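Local coordinates for putative N-acetylneuraminate lyase ([Ruminococcus] gnavus ATCC 29149, PDB 6RB7), which belongs to the dihydrodipicolinate synthetase family of TIM-barrel proteins and forms an assembly of four chains, at residues R267-Q270 against Y271-E275; G245-P248 against E249-L252; Q326-C329 against D330-K334. All blocks are in the same frame, centred on the assembly; numbering follows the deposited sequence.

How the contacts relate
All three contacts are local, each within one continuous stretch, and they pack together on the same side of the chain's centre. Contact 2 is the buried one: it starts helix 248-259 after the last barrel strand, and apolar side chains and backbone bonds do most of the work. Contacts 1 and 3 lie inside helices 263-281 and 317-335 and are only partly buried; each has a glutamine NE2 bonded to an oxygen four residues on. In contact 1 that oxygen is the buried Asn-274 amide, and the pair reaches the loop before helix 228-234, that helix and a second subunit; in contact 3 it is the Asp-330 carboxylate, on the outer surface. Leu-250 joins the three, touching Cys-273 and Ala-331.

Contact 1: R267-Q270 against Y271-E275; sequences RKIQ and YACNE
Gln-270 and Asn-274, one helical turn apart, meet through their side-chain amides. NE2 of Gln-270 donates to OD1 of Asn-274 at 2.9 Å, with an N-H...O angle of 153°. The acceptor lies close to the plane of the glutamine amide, whereas the donor stands somewhat out of the plane of the asparagine carbonyl, and the two amides are turned 55° apart. The glutamine leaves the helix with CG opposite its backbone N and then folds at chi2 (79°), which swings NE2 along the helix toward the next turn. Beneath this bond the main chain repeats the link, Asn-274 N giving its hydrogen to Gln-270 O at 2.8 Å.

Beside them Tyr-271 leans back toward the preceding turn, with CD1 3.2 Å from Arg-267 O, the same oxygen that accepts Tyr-271 N. CG2 of Ile-269 packs against SG of Cys-273 at 4.1 Å; small apolar groups suit this buried helix-helix face, where Cys-273 touches Leu-250 and Ile-269 touches Leu-254.

A carboxamide both donates and accepts, so each amide can serve its partner and backbone groups in a buried place. Gln-270 NE2 also bonds Asp-225 O and its OE1 accepts Met-229 N, while Asn-274 ND2 bonds Glu-226 O and OE1 of Gln-208 of the second subunit. That subunit also takes Arg-267 NH1 at its Val-233 O and Tyr-271 OH at its Ile-234 O. The whole is an i to i+4 side-chain bond on a regular alpha-helix, set where a helix following the TIM barrel forms part of a subunit interface.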
# COMPACT_ATOMS: atom_id res chain seq x y z
N ARG A 267 15.72 17.64 21.44
CA ARG A 267 14.27 17.34 21.36
C ARG A 267 13.46 18.63 21.39
O ARG A 267 12.51 18.77 20.59
CB ARG A 267 13.77 16.53 22.56
CG ARG A 267 13.70 15.05 22.34
CD ARG A 267 13.05 14.31 23.51
NE ARG A 267 13.80 14.39 24.76
CZ ARG A 267 14.91 13.73 25.04
NH1 ARG A 267 15.51 12.93 24.16
NH2 ARG A 267 15.47 13.90 26.23
N LYS A 268 13.83 19.62 22.22
CA LYS A 268 13.09 20.90 22.22
C LYS A 268 13.08 21.52 20.83
O LYS A 268 12.01 22.02 20.37
CB LYS A 268 13.64 21.86 23.27
CG LYS A 268 13.33 21.41 24.70
CD LYS A 268 13.79 22.41 25.74
CE LYS A 268 13.26 22.08 27.12
NZ LYS A 268 13.99 20.93 27.70
N ILE A 269 14.25 21.54 20.18
CA ILE A 269 14.36 22.18 18.85
C ILE A 269 13.58 21.36 17.82
O ILE A 269 12.86 21.92 17.01
CB ILE A 269 15.82 22.40 18.47
CG1 ILE A 269 16.50 23.34 19.48
CG2 ILE A 269 15.88 22.98 17.06
CD1 ILE A 269 17.98 23.39 19.35
N GLN A 270 13.78 20.03 17.83
CA GLN A 270 13.06 19.14 16.89
C GLN A 270 11.55 19.38 17.02
O GLN A 270 10.83 19.47 15.97
CB GLN A 270 13.42 17.69 17.14
CG GLN A 270 12.73 16.73 16.16
CD GLN A 270 13.45 16.73 14.84
OE1 GLN A 270 14.58 16.20 14.76
NE2 GLN A 270 12.82 17.28 13.79
N TYR A 271 11.04 19.46 18.24
CA TYR A 271 9.58 19.62 18.44
C TYR A 271 9.12 20.98 17.90
O TYR A 271 8.06 21.07 17.31
CB TYR A 271 9.19 19.40 19.90
CG TYR A 271 9.01 17.96 20.28
CD1 TYR A 271 9.95 16.98 19.97
CD2 TYR A 271 7.92 17.55 21.03
CE1 TYR A 271 9.81 15.67 20.36
CE2 TYR A 271 7.74 16.23 21.41
CZ TYR A 271 8.69 15.28 21.07
OH TYR A 271 8.51 13.99 21.48
N ALA A 272 9.92 22.02 18.10
CA ALA A 272 9.58 23.36 17.58
C ALA A 272 9.61 23.35 16.06
O ALA A 272 8.67 23.92 15.46
CB ALA A 272 10.54 24.37 18.12
N CYS A 273 10.63 22.75 15.46
CA CYS A 273 10.70 22.63 13.99
C CYS A 273 9.47 21.89 13.49
O CYS A 273 8.86 22.31 12.50
CB CYS A 273 11.96 21.92 13.50
SG CYS A 273 13.44 22.93 13.78
N ASN A 274 9.13 20.76 14.10
CA ASN A 274 8.02 19.93 13.60
C ASN A 274 6.71 20.72 13.70
O ASN A 274 5.91 20.66 12.71
CB ASN A 274 7.94 18.58 14.30
CG ASN A 274 9.11 17.68 13.93
OD1 ASN A 274 10.06 18.14 13.29
ND2 ASN A 274 9.04 16.40 14.29
N GLU A 275 6.49 21.45 14.79
CA GLU A 275 5.26 22.28 14.93
C GLU A 275 5.18 23.28 13.78
O GLU A 275 4.07 23.50 13.23
CB GLU A 275 5.31 22.95 16.30
CG GLU A 275 4.09 23.73 16.68
CD GLU A 275 4.21 24.46 18.01
OE1 GLU A 275 5.31 25.05 18.35
OE2 GLU A 275 3.19 24.45 18.75

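Contact 2: G245-P248 against E249-L252; sequences GAMP and ELYL
Met-247 and Tyr-251 meet where helix 248-259 begins, crossing obliquely, with CG and CE of Met-247 at the CE2 side of the ring. Apolar contact comes first. The first torsion (chi1 55°) places CG between the backbone N and carbonyl carbon, which brings it to the ring, and the extended chain then carries CE on toward the hydroxyl: CE lies 3.7 Å from Tyr-251 CE2 and 3.5 Å from Tyr-251 OH, the latter a contact and not a bond. CB of Met-247 meets CD1 of Leu-250 at 3.9 Å. A flexible, unbranched methionine can thus fit a ring and a leucine at once.

Backbone hydrogen bonds form the second group. Met-247 holds the N-cap position, and its O accepts Leu-250 N at 3.0 Å in a bent bond (136°), with the donor well above the carbonyl plane. The following bond, Leu-252 N to Pro-248 O at 2.9 Å, is straighter at 165° and already alpha-helical. Proline suits the first turn, where a backbone N-H would have no acceptor in a preceding turn of the helix, so its lack costs nothing.

The polar groups make up the rest. Glu-249 lies alongside the proline ring, bent at chi2, with OE1 3.4 Å from Pro-248 CD; its OE2 forms a salt bridge with Lys-70. Tyr-251 OH is hydrogen-bonded to Thr-243 OG1.

A carboxylate near the N-terminus of a helix should interact favourably with its dipole, and with Lys-70 as salt-bridge partner, Glu-249 is probably held in its ionised form; the remaining chemistry is that of a largely apolar helix start.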
# COMPACT_ATOMS: atom_id res chain seq x y z
N GLY A 245 15.49 25.63 4.62
CA GLY A 245 15.64 27.02 4.14
C GLY A 245 14.70 27.99 4.82
O GLY A 245 15.02 29.17 4.83
N ALA A 246 13.61 27.52 5.41
CA ALA A 246 12.69 28.39 6.19
C ALA A 246 13.34 28.82 7.51
O ALA A 246 12.88 29.79 8.12
CB ALA A 246 11.41 27.67 6.47
N MET A 247 14.27 28.03 8.05
CA MET A 247 14.73 28.17 9.46
C MET A 247 16.08 27.52 9.65
O MET A 247 16.27 26.66 10.51
CB MET A 247 13.68 27.61 10.42
CG MET A 247 13.30 26.20 10.12
SD MET A 247 11.65 25.87 10.81
CE MET A 247 11.26 24.21 10.26
N PRO A 248 17.09 27.88 8.82
CA PRO A 248 18.33 27.11 8.82
C PRO A 248 19.07 27.16 10.15
O PRO A 248 19.66 26.12 10.54
CB PRO A 248 19.15 27.72 7.68
CG PRO A 248 18.52 29.06 7.42
CD PRO A 248 17.07 28.96 7.83
N GLU A 249 18.96 28.27 10.88
CA GLU A 249 19.63 28.40 12.19
C GLU A 249 19.11 27.35 13.15
O GLU A 249 19.90 26.88 13.99
CB GLU A 249 19.41 29.77 12.84
CG GLU A 249 19.90 30.92 12.02
CD GLU A 249 18.85 31.57 11.13
OE1 GLU A 249 18.02 30.83 10.46
OE2 GLU A 249 18.83 32.83 11.12
N LEU A 250 17.82 26.98 13.06
CA LEU A 250 17.26 25.99 14.02
C LEU A 250 17.86 24.62 13.73
O LEU A 250 18.23 23.91 14.66
CB LEU A 250 15.73 25.95 13.93
CG LEU A 250 15.01 27.22 14.36
CD1 LEU A 250 13.51 27.05 14.25
CD2 LEU A 250 15.42 27.61 15.79
N TYR A 251 17.97 24.24 12.45
CA TYR A 251 18.58 22.92 12.13
C TYR A 251 20.07 22.94 12.47
O TYR A 251 20.59 21.89 12.87
CB TYR A 251 18.28 22.55 10.70
CG TYR A 251 16.84 22.18 10.45
CD1 TYR A 251 16.35 20.95 10.87
CD2 TYR A 251 15.94 23.08 9.86
CE1 TYR A 251 15.04 20.58 10.65
CE2 TYR A 251 14.61 22.72 9.66
CZ TYR A 251 14.16 21.47 10.05
OH TYR A 251 12.87 21.09 9.78
N LEU A 252 20.79 24.06 12.25
CA LEU A 252 22.21 24.12 12.67
C LEU A 252 22.33 23.91 14.18
O LEU A 252 23.22 23.16 14.61
CB LEU A 252 22.82 25.45 12.21
CG LEU A 252 23.08 25.53 10.71
CD1 LEU A 252 23.32 26.98 10.28
CD2 LEU A 252 24.23 24.61 10.30

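Contact 3: Q326-C329 against D330-K334; sequences QMIC and DAKKK
Lys-332 lies back along the helix over the turn that contains Ile-328. Its CB sits 3.6 Å from Ile-328 O, beside the oxygen that accepts Lys-332 N. CG comes nearer still, 3.3 Å from Ile-328 O, and CD lies farther off. The bend at chi3 (-68°) then turns the chain so that CE returns to within 3.9 Å of Ile-328 O and passes 4.1 Å from CG2 of Ile-328, methylene against methyl. At the tip NZ faces Glu-249 on helix 248-259, in a long and weak ion pair. A lysine suits this place because its aliphatic stem can cover an apolar neighbour while its charged end meets Glu-249.

Helix 317-335 is the last helix of this chain, in the helical segment that follows the barrel. One side of it is inward: Ile-328 touches Ile-276 and Ile-294, and Ala-331, whose small CB lies 3.4 Å from Met-327 O, allows Leu-250 to come close.

The outer side is polar. Gln-326, bent at chi2, sends NE2 to Asp-330 OD1 at 2.8 Å, with an N-H...O angle of 155°. Asp-330 OD1 lies almost in the plane of the Gln-326 amide but is met from above the plane of its carboxylate, the two planes being 49° apart. The same pair is joined in the main chain, where Asp-330 N donates to Gln-326 O at 2.8 Å. Further along, the extended Lys-333 rests its CG 3.5 Å from Cys-329 O.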
# COMPACT_ATOMS: atom_id res chain seq x y z
N GLN A 326 6.21 33.93 12.37
CA GLN A 326 6.40 34.35 13.77
C GLN A 326 6.91 33.17 14.61
O GLN A 326 7.79 33.38 15.49
CB GLN A 326 5.12 34.96 14.36
CG GLN A 326 5.35 35.52 15.76
CD GLN A 326 6.24 36.73 15.71
OE1 GLN A 326 6.03 37.61 14.88
NE2 GLN A 326 7.25 36.77 16.56
N MET A 327 6.39 31.96 14.38
CA MET A 327 6.85 30.78 15.14
C MET A 327 8.36 30.59 14.93
O MET A 327 9.09 30.22 15.89
CB MET A 327 6.10 29.51 14.74
CG MET A 327 4.64 29.57 15.14
SD MET A 327 3.61 28.35 14.30
CE MET A 327 4.17 26.86 15.08
N ILE A 328 8.83 30.81 13.71
CA ILE A 328 10.27 30.66 13.39
C ILE A 328 11.04 31.73 14.17
O ILE A 328 12.07 31.41 14.79
CB ILE A 328 10.48 30.76 11.87
CG1 ILE A 328 9.92 29.50 11.20
CG2 ILE A 328 11.93 30.96 11.53
CD1 ILE A 328 9.65 29.66 9.71
N CYS A 329 10.59 32.99 14.13
CA CYS A 329 11.29 34.08 14.86
C CYS A 329 11.35 33.75 16.36
O CYS A 329 12.43 33.92 17.00
CB CYS A 329 10.54 35.40 14.68
SG CYS A 329 10.66 36.01 12.98
N ASP A 330 10.24 33.27 16.92
CA ASP A 330 10.16 33.00 18.38
C ASP A 330 11.06 31.82 18.74
O ASP A 330 11.77 31.87 19.76
CB ASP A 330 8.72 32.72 18.78
CG ASP A 330 7.81 33.96 18.72
OD1 ASP A 330 8.31 35.07 18.56
OD2 ASP A 330 6.61 33.77 18.83
N ALA A 331 11.12 30.78 17.89
CA ALA A 331 12.02 29.64 18.15
C ALA A 331 13.47 30.08 18.14
O ALA A 331 14.28 29.61 18.96
CB ALA A 331 11.73 28.53 17.16
N LYS A 332 13.85 30.93 17.21
CA LYS A 332 15.24 31.42 17.14
C LYS A 332 15.58 32.19 18.43
O LYS A 332 16.68 32.00 18.99
CB LYS A 332 15.41 32.23 15.87
CG LYS A 332 15.41 31.37 14.61
CD LYS A 332 15.95 32.10 13.46
CE LYS A 332 15.05 33.22 13.03
NZ LYS A 332 15.62 33.91 11.84
N LYS A 333 14.65 33.00 18.94
CA LYS A 333 14.91 33.70 20.23
C LYS A 333 15.00 32.73 21.40
O LYS A 333 15.77 32.95 22.37
CB LYS A 333 13.82 34.76 20.42
CG LYS A 333 13.94 35.91 19.43
CD LYS A 333 12.70 36.79 19.40
CE LYS A 333 12.91 38.00 18.51
NZ LYS A 333 11.70 38.84 18.46
N LYS A 334 14.26 31.63 21.37
CA LYS A 334 14.24 30.65 22.45
C LYS A 334 15.54 29.85 22.46
O LYS A 334 16.01 29.48 23.57
CB LYS A 334 13.03 29.71 22.29
CG LYS A 334 11.72 30.36 22.63
CD LYS A 334 10.44 29.68 22.11
CE LYS A 334 9.93 28.49 22.84
NZ LYS A 334 8.59 28.23 22.27